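Local coordinates for folylpolyglutamate synthase protein FOLC (PDB 2VOS) that probably catalyses the ATP-dependent addition of L-glutamate to dihydropteroate and to tetrahydrofolate, building folylpolyglutamates, at residues S380-K385 / T404-P409; V231-R236 / L306-A311; Q269-G274 / D288-L293. All blocks are in the same frame, centred on the assembly; numbering follows the deposited sequence.

Interaction 1 (S380-K385 / T404-P409); sequences SVLGDK and THNGSP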
loop_
_atom_site.group_PDB
_atom_site.type_symbol
_atom_site.label_atom_id
_atom_site.label_comp_id
_atom_site.label_asym_id
_atom_site.label_seq_id
_atom_site.Cartn_x
_atom_site.Cartn_y
_atom_site.Cartn_z
ATOM N N SER A 380 3.864 15.747 -6.827
ATOM C CA SER A 380 5.167 15.772 -6.186
ATOM C C SER A 380 5.618 14.321 -6.019
ATOM O O SER A 380 4.846 13.416 -5.596
ATOM C CB SER A 380 5.098 16.444 -4.807
ATOM O OG SER A 380 6.307 16.269 -4.084
ATOM N N VAL A 381 6.890 14.093 -6.336
ATOM C CA VAL A 381 7.388 12.736 -6.467
ATOM C C VAL A 381 8.672 12.627 -5.694
ATOM O O VAL A 381 9.473 13.570 -5.675
ATOM C CB VAL A 381 7.621 12.351 -7.974
ATOM C CG1 VAL A 381 8.148 10.927 -8.104
ATOM C CG2 VAL A 381 6.286 12.440 -8.787
ATOM N N LEU A 382 8.897 11.480 -5.067
ATOM C CA LEU A 382 10.185 11.270 -4.378
ATOM C C LEU A 382 11.358 10.978 -5.366
ATOM O O LEU A 382 11.137 10.485 -6.458
ATOM C CB LEU A 382 10.054 10.209 -3.291
ATOM C CG LEU A 382 8.901 10.510 -2.310
ATOM C CD1 LEU A 382 8.964 9.499 -1.236
ATOM C CD2 LEU A 382 8.936 11.908 -1.711
ATOM N N GLY A 383 12.581 11.277 -4.954
ATOM C CA GLY A 383 13.733 11.284 -5.871
ATOM C C GLY A 383 14.208 9.904 -6.312
ATOM O O GLY A 383 14.986 9.785 -7.278
ATOM N N ASP A 384 13.775 8.856 -5.608
ATOM C CA ASP A 384 14.222 7.490 -5.900
ATOM C C ASP A 384 13.255 6.742 -6.839
ATOM O O ASP A 384 13.470 5.560 -7.109
ATOM C CB ASP A 384 14.420 6.684 -4.615
ATOM C CG ASP A 384 13.091 6.421 -3.908
ATOM O OD1 ASP A 384 12.337 7.419 -3.760
ATOM O OD2 ASP A 384 12.748 5.229 -3.591
ATOM N N LYS A 385 12.225 7.435 -7.335
ATOM C CA LYS A 385 11.240 6.846 -8.272
ATOM C C LYS A 385 11.528 7.010 -9.755
ATOM O O LYS A 385 12.341 7.861 -10.205
ATOM C CB LYS A 385 9.822 7.399 -8.000
ATOM C CG LYS A 385 9.447 7.319 -6.551
ATOM C CD LYS A 385 9.713 5.942 -5.982
ATOM C CE LYS A 385 9.063 5.891 -4.584
ATOM N NZ LYS A 385 9.422 4.690 -3.767
ATOM N N THR A 404 5.015 20.419 -7.654
ATOM C CA THR A 404 5.286 21.050 -6.391
ATOM C C THR A 404 6.160 20.122 -5.541
ATOM O O THR A 404 6.806 19.211 -6.065
ATOM C CB THR A 404 3.937 21.494 -5.688
ATOM O OG1 THR A 404 4.232 22.262 -4.519
ATOM C CG2 THR A 404 3.082 20.314 -5.289
ATOM N N HIS A 405 6.210 20.388 -4.238
ATOM C CA HIS A 405 7.074 19.672 -3.281
ATOM C C HIS A 405 6.139 19.294 -2.143
ATOM O O HIS A 405 5.481 20.181 -1.599
ATOM C CB HIS A 405 8.144 20.638 -2.751
ATOM C CG HIS A 405 9.195 19.993 -1.903
ATOM N ND1 HIS A 405 8.924 19.443 -0.664
ATOM C CD2 HIS A 405 10.526 19.822 -2.110
ATOM C CE1 HIS A 405 10.036 18.943 -0.154
ATOM N NE2 HIS A 405 11.028 19.175 -1.004
ATOM N N ASN A 406 6.083 18.023 -1.765
ATOM C CA ASN A 406 5.093 17.575 -0.784
ATOM C C ASN A 406 5.575 17.696 0.658
ATOM O O ASN A 406 4.897 17.199 1.585
ATOM C CB ASN A 406 4.708 16.142 -1.046
ATOM C CG ASN A 406 5.929 15.176 -0.986
ATOM O OD1 ASN A 406 6.977 15.483 -0.403
ATOM N ND2 ASN A 406 5.766 13.998 -1.595
ATOM N N GLY A 407 6.753 18.308 0.844
ATOM C CA GLY A 407 7.289 18.466 2.177
ATOM C C GLY A 407 8.206 17.345 2.654
ATOM O O GLY A 407 8.806 17.447 3.712
ATOM N N SER A 408 8.349 16.256 1.903
ATOM C CA SER A 408 9.286 15.225 2.349
ATOM C C SER A 408 10.691 15.645 1.983
ATOM O O SER A 408 10.908 16.238 0.930
ATOM C CB SER A 408 8.958 13.892 1.682
ATOM O OG SER A 408 10.105 13.084 1.684
ATOM N N PRO A 409 11.662 15.343 2.850
ATOM C CA PRO A 409 13.085 15.611 2.546
ATOM C C PRO A 409 13.585 14.849 1.314
ATOM O O PRO A 409 14.585 15.222 0.714
ATOM C CB PRO A 409 13.817 15.101 3.802
ATOM C CG PRO A 409 12.844 14.152 4.464
ATOM C CD PRO A 409 11.492 14.791 4.205
HETATM O O HOH W 1 8.475 16.976 -5.787
#
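Two loops leaving the C-terminal ends of the neighbouring parallel strands 374-379 and 400-403, in the glutamate ligase domain of this Mur ligase relative, meet through Ser380 and Asn406. The hydroxyl of Ser380 swings anti to its backbone N (chi1 170°), which carries it across to the backbone of the other loop. Ser380 OG lies 2.9 Å from Asn406 N, a weak, strongly bent hydrogen bond. The same hydroxyl donates to a water that in turn donates to Thr404 O, bridging the serine to the residue after strand 400-403. Asn406 has its CG in the crowded position between N and carbonyl carbon (chi1 59°), folding the carboxamide back over its own loop. Its amide nitrogen turns the other way and bonds to Thr474, whose hydroxyl also meets Ser380 O. Leu382 crosses Asn406 at about a right angle, its CD2 methyl 3.8 Å from Asn406 ND2 and equally far from Ser408 OG, which is bonded to Arg410 N. Ending the type I turn Leu382-Lys385, Lys385 forms a salt bridge with the magnesium ligand Asp200. An Asx turn fixes the carboxamide: Asn406 OD1 accepts Ser408 N at 2.8 Å, with the donor in the carbonyl plane.

Interaction 2 (V231-R236 / L306-A311); sequences VAVIGR and LASVEA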
loop_
_atom_site.group_PDB
_atom_site.type_symbol
_atom_site.label_atom_id
_atom_site.label_comp_id
_atom_site.label_asym_id
_atom_site.label_seq_id
_atom_site.Cartn_x
_atom_site.Cartn_y
_atom_site.Cartn_z
ATOM N N VAL A 231 1.058 -21.724 1.961
ATOM C CA VAL A 231 0.413 -21.516 0.668
ATOM C C VAL A 231 0.903 -20.192 0.138
ATOM O O VAL A 231 0.795 -19.208 0.857
ATOM C CB VAL A 231 -1.118 -21.414 0.819
ATOM C CG1 VAL A 231 -1.749 -21.180 -0.504
ATOM C CG2 VAL A 231 -1.690 -22.662 1.434
ATOM N N ALA A 232 1.400 -20.159 -1.102
ATOM C CA ALA A 232 1.764 -18.933 -1.782
ATOM C C ALA A 232 0.627 -18.594 -2.752
ATOM O O ALA A 232 0.245 -19.406 -3.624
ATOM C CB ALA A 232 3.083 -19.109 -2.580
ATOM N N VAL A 233 0.070 -17.413 -2.590
ATOM C CA VAL A 233 -1.025 -16.959 -3.436
ATOM C C VAL A 233 -0.518 -15.802 -4.300
ATOM O O VAL A 233 -0.134 -14.770 -3.789
ATOM C CB VAL A 233 -2.207 -16.458 -2.580
ATOM C CG1 VAL A 233 -3.419 -16.184 -3.466
ATOM C CG2 VAL A 233 -2.564 -17.532 -1.540
ATOM N N ILE A 234 -0.527 -15.976 -5.608
ATOM C CA ILE A 234 0.230 -15.091 -6.438
ATOM C C ILE A 234 -0.652 -14.354 -7.443
ATOM O O ILE A 234 -1.441 -14.980 -8.179
ATOM C CB ILE A 234 1.283 -15.922 -7.195
ATOM C CG1 ILE A 234 2.213 -16.583 -6.179
ATOM C CG2 ILE A 234 2.145 -14.997 -8.017
ATOM C CD1 ILE A 234 3.231 -17.598 -6.829
ATOM N N GLY A 235 -0.533 -13.030 -7.478
ATOM C CA GLY A 235 -1.282 -12.241 -8.445
ATOM C C GLY A 235 -0.650 -12.352 -9.844
ATOM O O GLY A 235 0.277 -13.146 -10.066
ATOM N N ARG A 236 -1.114 -11.520 -10.775
ATOM C CA ARG A 236 -0.611 -11.528 -12.169
ATOM C C ARG A 236 0.845 -11.104 -12.216
ATOM O O ARG A 236 1.172 -10.090 -11.636
ATOM C CB ARG A 236 -1.427 -10.511 -12.989
ATOM C CG ARG A 236 -2.620 -11.144 -13.656
ATOM C CD ARG A 236 -3.650 -10.142 -14.231
ATOM N NE ARG A 236 -4.742 -10.923 -14.841
ATOM C CZ ARG A 236 -5.578 -10.495 -15.796
ATOM N NH1 ARG A 236 -5.479 -9.251 -16.261
ATOM N NH2 ARG A 236 -6.524 -11.309 -16.272
ATOM N N LEU A 306 -9.301 -12.393 -1.830
ATOM C CA LEU A 306 -10.247 -13.482 -1.616
ATOM C C LEU A 306 -9.511 -14.844 -1.572
ATOM O O LEU A 306 -9.659 -15.606 -0.609
ATOM C CB LEU A 306 -11.324 -13.461 -2.690
ATOM C CG LEU A 306 -12.235 -14.714 -2.798
ATOM C CD1 LEU A 306 -13.099 -14.716 -1.530
ATOM C CD2 LEU A 306 -13.141 -14.653 -4.061
ATOM N N ALA A 307 -8.720 -15.153 -2.586
ATOM C CA ALA A 307 -7.979 -16.412 -2.630
ATOM C C ALA A 307 -7.089 -16.557 -1.382
ATOM O O ALA A 307 -7.038 -17.632 -0.768
ATOM C CB ALA A 307 -7.140 -16.486 -3.928
ATOM N N SER A 308 -6.485 -15.470 -0.912
ATOM C CA SER A 308 -5.643 -15.529 0.291
ATOM C C SER A 308 -6.458 -15.892 1.551
ATOM O O SER A 308 -6.000 -16.643 2.416
ATOM C CB SER A 308 -4.958 -14.170 0.528
ATOM O OG SER A 308 -4.162 -13.833 -0.601
ATOM N N VAL A 309 -7.649 -15.318 1.665
ATOM C CA VAL A 309 -8.495 -15.566 2.840
ATOM C C VAL A 309 -9.063 -17.001 2.754
ATOM O O VAL A 309 -9.139 -17.713 3.778
ATOM C CB VAL A 309 -9.586 -14.529 2.980
ATOM C CG1 VAL A 309 -10.595 -14.987 4.038
ATOM C CG2 VAL A 309 -8.937 -13.199 3.402
ATOM N N GLU A 310 -9.395 -17.435 1.529
ATOM C CA GLU A 310 -9.850 -18.812 1.280
ATOM C C GLU A 310 -8.752 -19.767 1.697
ATOM O O GLU A 310 -9.019 -20.762 2.406
ATOM C CB GLU A 310 -10.173 -19.019 -0.194
ATOM C CG GLU A 310 -11.504 -18.402 -0.584
ATOM C CD GLU A 310 -11.797 -18.673 -2.028
ATOM O OE1 GLU A 310 -10.962 -18.281 -2.871
ATOM O OE2 GLU A 310 -12.787 -19.387 -2.330
ATOM N N ALA A 311 -7.529 -19.489 1.258
ATOM C CA ALA A 311 -6.372 -20.354 1.570
ATOM C C ALA A 311 -6.168 -20.435 3.079
ATOM O O ALA A 311 -6.021 -21.530 3.630
ATOM C CB ALA A 311 -5.109 -19.819 0.946
#
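Val233 lays its CG1 methyl against the CB of Ala307, 3.8 Å away, and stands over the flank of Ser308, so that one branched side chain of strand 231-234 covers a turn of helix 296-312. CG1 is anti to the backbone N (chi1 -172°) and reaches toward the earlier part of the helix, while CG2 approaches the CA of Ser308 and, at 4.2 Å, the CB of Ala311. One turn on, Ala311 CB also meets Val231 CG1 at 3.9 Å, its methyl thus touching two valines that stand on the same face of the strand. This is the helix-on-sheet layer of an alpha/beta fold of the P-loop NTPase clan: the short segments run almost antiparallel, at 167°, with their axes only 8.7 Å apart. The small alanines on the helix side suit so close an approach. Ser308 OG lies 3.8 Å from Val233 CG1, yet its polar partner is the helix itself: with OG beside its backbone N, it bonds back to Leu304 O. Elsewhere, Phe263 touches both Val233 and Ala307, whereas Ala232 and Ile234 project to the reverse face of the sheet, where helix 239-251 covers them. No hydrogen bond or ion pair joins the strand to the helix here. The contact is therefore apolar and probably held by dispersion and, where buried, by exclusion of water, with the buried serine hydroxyl already satisfied within its own helix; the methyl-to-methyl fit is consistent with the short spacing of strand and helix.

Interaction 3 (Q269-G274 / D288-L293); sequences QIAVGG and DIYLPL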
loop_
_atom_site.group_PDB
_atom_site.type_symbol
_atom_site.label_atom_id
_atom_site.label_comp_id
_atom_site.label_asym_id
_atom_site.label_seq_id
_atom_site.Cartn_x
_atom_site.Cartn_y
_atom_site.Cartn_z
ATOM N N GLN A 269 -18.246 -4.946 -13.839
ATOM C CA GLN A 269 -18.985 -3.836 -14.417
ATOM C C GLN A 269 -18.709 -2.619 -13.535
ATOM O O GLN A 269 -18.782 -2.725 -12.322
ATOM C CB GLN A 269 -20.473 -4.055 -14.301
ATOM C CG GLN A 269 -21.132 -4.867 -15.354
ATOM C CD GLN A 269 -22.567 -4.438 -15.445
ATOM O OE1 GLN A 269 -23.022 -3.591 -14.646
ATOM N NE2 GLN A 269 -23.294 -4.980 -16.425
ATOM N N ILE A 270 -18.475 -1.472 -14.148
ATOM C CA ILE A 270 -18.439 -0.214 -13.432
ATOM C C ILE A 270 -19.814 0.042 -12.804
ATOM O O ILE A 270 -20.864 -0.278 -13.399
ATOM C CB ILE A 270 -18.146 0.946 -14.411
ATOM C CG1 ILE A 270 -16.910 0.602 -15.221
ATOM C CG2 ILE A 270 -17.997 2.265 -13.678
ATOM C CD1 ILE A 270 -15.829 0.006 -14.419
ATOM N N ALA A 271 -19.816 0.672 -11.624
ATOM C CA ALA A 271 -21.045 0.878 -10.875
ATOM C C ALA A 271 -20.894 2.227 -10.158
ATOM O O ALA A 271 -19.776 2.713 -9.963
ATOM C CB ALA A 271 -21.211 -0.213 -9.847
ATOM N N VAL A 272 -22.004 2.827 -9.780
ATOM C CA VAL A 272 -21.949 4.037 -8.954
ATOM C C VAL A 272 -21.123 3.740 -7.702
ATOM O O VAL A 272 -21.441 2.818 -6.923
ATOM C CB VAL A 272 -23.373 4.545 -8.565
ATOM C CG1 VAL A 272 -23.295 5.678 -7.501
ATOM C CG2 VAL A 272 -24.093 5.161 -9.785
ATOM N N GLY A 273 -20.042 4.501 -7.546
ATOM C CA GLY A 273 -19.159 4.397 -6.369
ATOM C C GLY A 273 -18.048 3.353 -6.506
ATOM O O GLY A 273 -17.222 3.213 -5.587
ATOM N N GLY A 274 -17.975 2.623 -7.629
ATOM C CA GLY A 274 -16.995 1.533 -7.666
ATOM C C GLY A 274 -17.257 0.566 -8.791
ATOM O O GLY A 274 -17.203 0.952 -9.962
ATOM N N ASP A 288 -22.086 -10.938 -7.695
ATOM C CA ASP A 288 -22.641 -9.682 -7.198
ATOM C C ASP A 288 -21.821 -9.099 -6.056
ATOM O O ASP A 288 -22.370 -8.644 -5.053
ATOM C CB ASP A 288 -24.082 -9.858 -6.714
ATOM C CG ASP A 288 -24.903 -8.476 -6.683
ATOM O OD1 ASP A 288 -24.616 -7.555 -7.552
ATOM O OD2 ASP A 288 -25.867 -8.331 -5.817
ATOM N N ILE A 289 -20.506 -9.140 -6.198
ATOM C CA ILE A 289 -19.655 -8.483 -5.257
ATOM C C ILE A 289 -19.573 -6.986 -5.599
ATOM O O ILE A 289 -19.034 -6.624 -6.657
ATOM C CB ILE A 289 -18.281 -9.086 -5.273
ATOM C CG1 ILE A 289 -18.362 -10.504 -4.695
ATOM C CG2 ILE A 289 -17.324 -8.230 -4.387
ATOM C CD1 ILE A 289 -17.136 -11.336 -4.981
ATOM N N TYR A 290 -20.112 -6.137 -4.730
ATOM C CA TYR A 290 -19.924 -4.712 -4.904
ATOM C C TYR A 290 -18.666 -4.280 -4.184
ATOM O O TYR A 290 -18.522 -4.530 -2.970
ATOM C CB TYR A 290 -21.153 -3.923 -4.418
ATOM C CG TYR A 290 -20.893 -2.413 -4.484
ATOM C CD1 TYR A 290 -20.932 -1.722 -5.698
ATOM C CD2 TYR A 290 -20.614 -1.681 -3.333
ATOM C CE1 TYR A 290 -20.692 -0.323 -5.766
ATOM C CE2 TYR A 290 -20.345 -0.241 -3.391
ATOM C CZ TYR A 290 -20.379 0.395 -4.616
ATOM O OH TYR A 290 -20.174 1.771 -4.711
ATOM N N LEU A 291 -17.730 -3.667 -4.923
ATOM C CA LEU A 291 -16.497 -3.178 -4.289
ATOM C C LEU A 291 -16.511 -1.655 -4.423
ATOM O O LEU A 291 -16.541 -1.155 -5.558
ATOM C CB LEU A 291 -15.297 -3.749 -5.052
ATOM C CG LEU A 291 -13.935 -3.307 -4.479
ATOM C CD1 LEU A 291 -13.675 -3.972 -3.127
ATOM C CD2 LEU A 291 -12.852 -3.679 -5.464
ATOM N N PRO A 292 -16.540 -0.908 -3.299
ATOM C CA PRO A 292 -16.622 0.549 -3.472
ATOM C C PRO A 292 -15.233 1.231 -3.790
ATOM O O PRO A 292 -14.840 2.190 -3.108
ATOM C CB PRO A 292 -17.168 1.033 -2.135
ATOM C CG PRO A 292 -16.508 0.056 -1.104
ATOM C CD PRO A 292 -16.476 -1.308 -1.885
ATOM N N LEU A 293 -14.498 0.723 -4.785
ATOM C CA LEU A 293 -13.213 1.305 -5.150
ATOM C C LEU A 293 -13.211 1.326 -6.683
ATOM O O LEU A 293 -13.800 0.437 -7.339
ATOM C CB LEU A 293 -12.031 0.410 -4.683
ATOM C CG LEU A 293 -11.853 0.205 -3.188
ATOM C CD1 LEU A 293 -10.682 -0.741 -2.923
ATOM C CD2 LEU A 293 -11.618 1.593 -2.513
HETATM O O HOH W 2 -16.883 4.670 -3.514
#
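A tyrosine hydroxyl closing on a beta turn joins the ends of the two outer strands of a three-stranded antiparallel sheet in the Mur ligase middle domain, with strand 274-281 running between them. The turn, type II from Ala271 to Gly274, leads from strand 264-271 into that central strand. From strand 284-291, Tyr290 extends its ring anti to the backbone N (chi1 175°), bringing the phenol oxygen to the carbonyl of Val272 in the turn. Tyr290 OH donates to Val272 O at 2.8 Å, striking a lone pair in the carbonyl plane with a C=O...donor angle of 132°. Ala271 CB, 4.1 Å from Tyr290 CE1, and Val272 O both lie at the ring edge, near its plane. Gly273, at positive phi, has no side chain to stand in the way of the hydroxyl, which comes within 3.2 Å of Gly273 C. Gly274 also approaches through its backbone: its CA makes a CH...O contact of 3.4 Å with Leu291 O, the same carbonyl that weakly accepts Leu293 N across the inverse gamma turn centred on Pro292. A water links the two segments, donating to Gly273 O at 2.6 Å and, more distantly, to Pro292 O. Leu291 and Leu293 rest on Met81 of helix 75-88, and the side chain of Leu293 comes about 5 Å from that of Ser77, an ADP-binding residue. Polar and backbone contacts predominate between the segments, so the junction depends on backbone shape, and two bare glycine CA positions are what permit so close an approach.

In the fold
Following the chain, strand 231-234 comes first, then segments 269-274 and 288-293, then helix segment 306-311. Interaction 3 closes a 13-residue span that holds most of the central strand 274-281 and the start of strand 284-291, within the 69-residue excursion that interaction 2 closes by returning helix 296-312 to the large sheet. The small antiparallel sheet thus follows helix 239-251 and strand 255-258 in sequence and precedes helix 296-312; the two contacts approach to about 5 Å (nearest atoms) without touching. Interaction 1 follows in series, joining two loops of the glutamate ligase domain. Its centre lies about 33 Å from that of interaction 2, across the chain's centre, and about 32 Å from that of interaction 3.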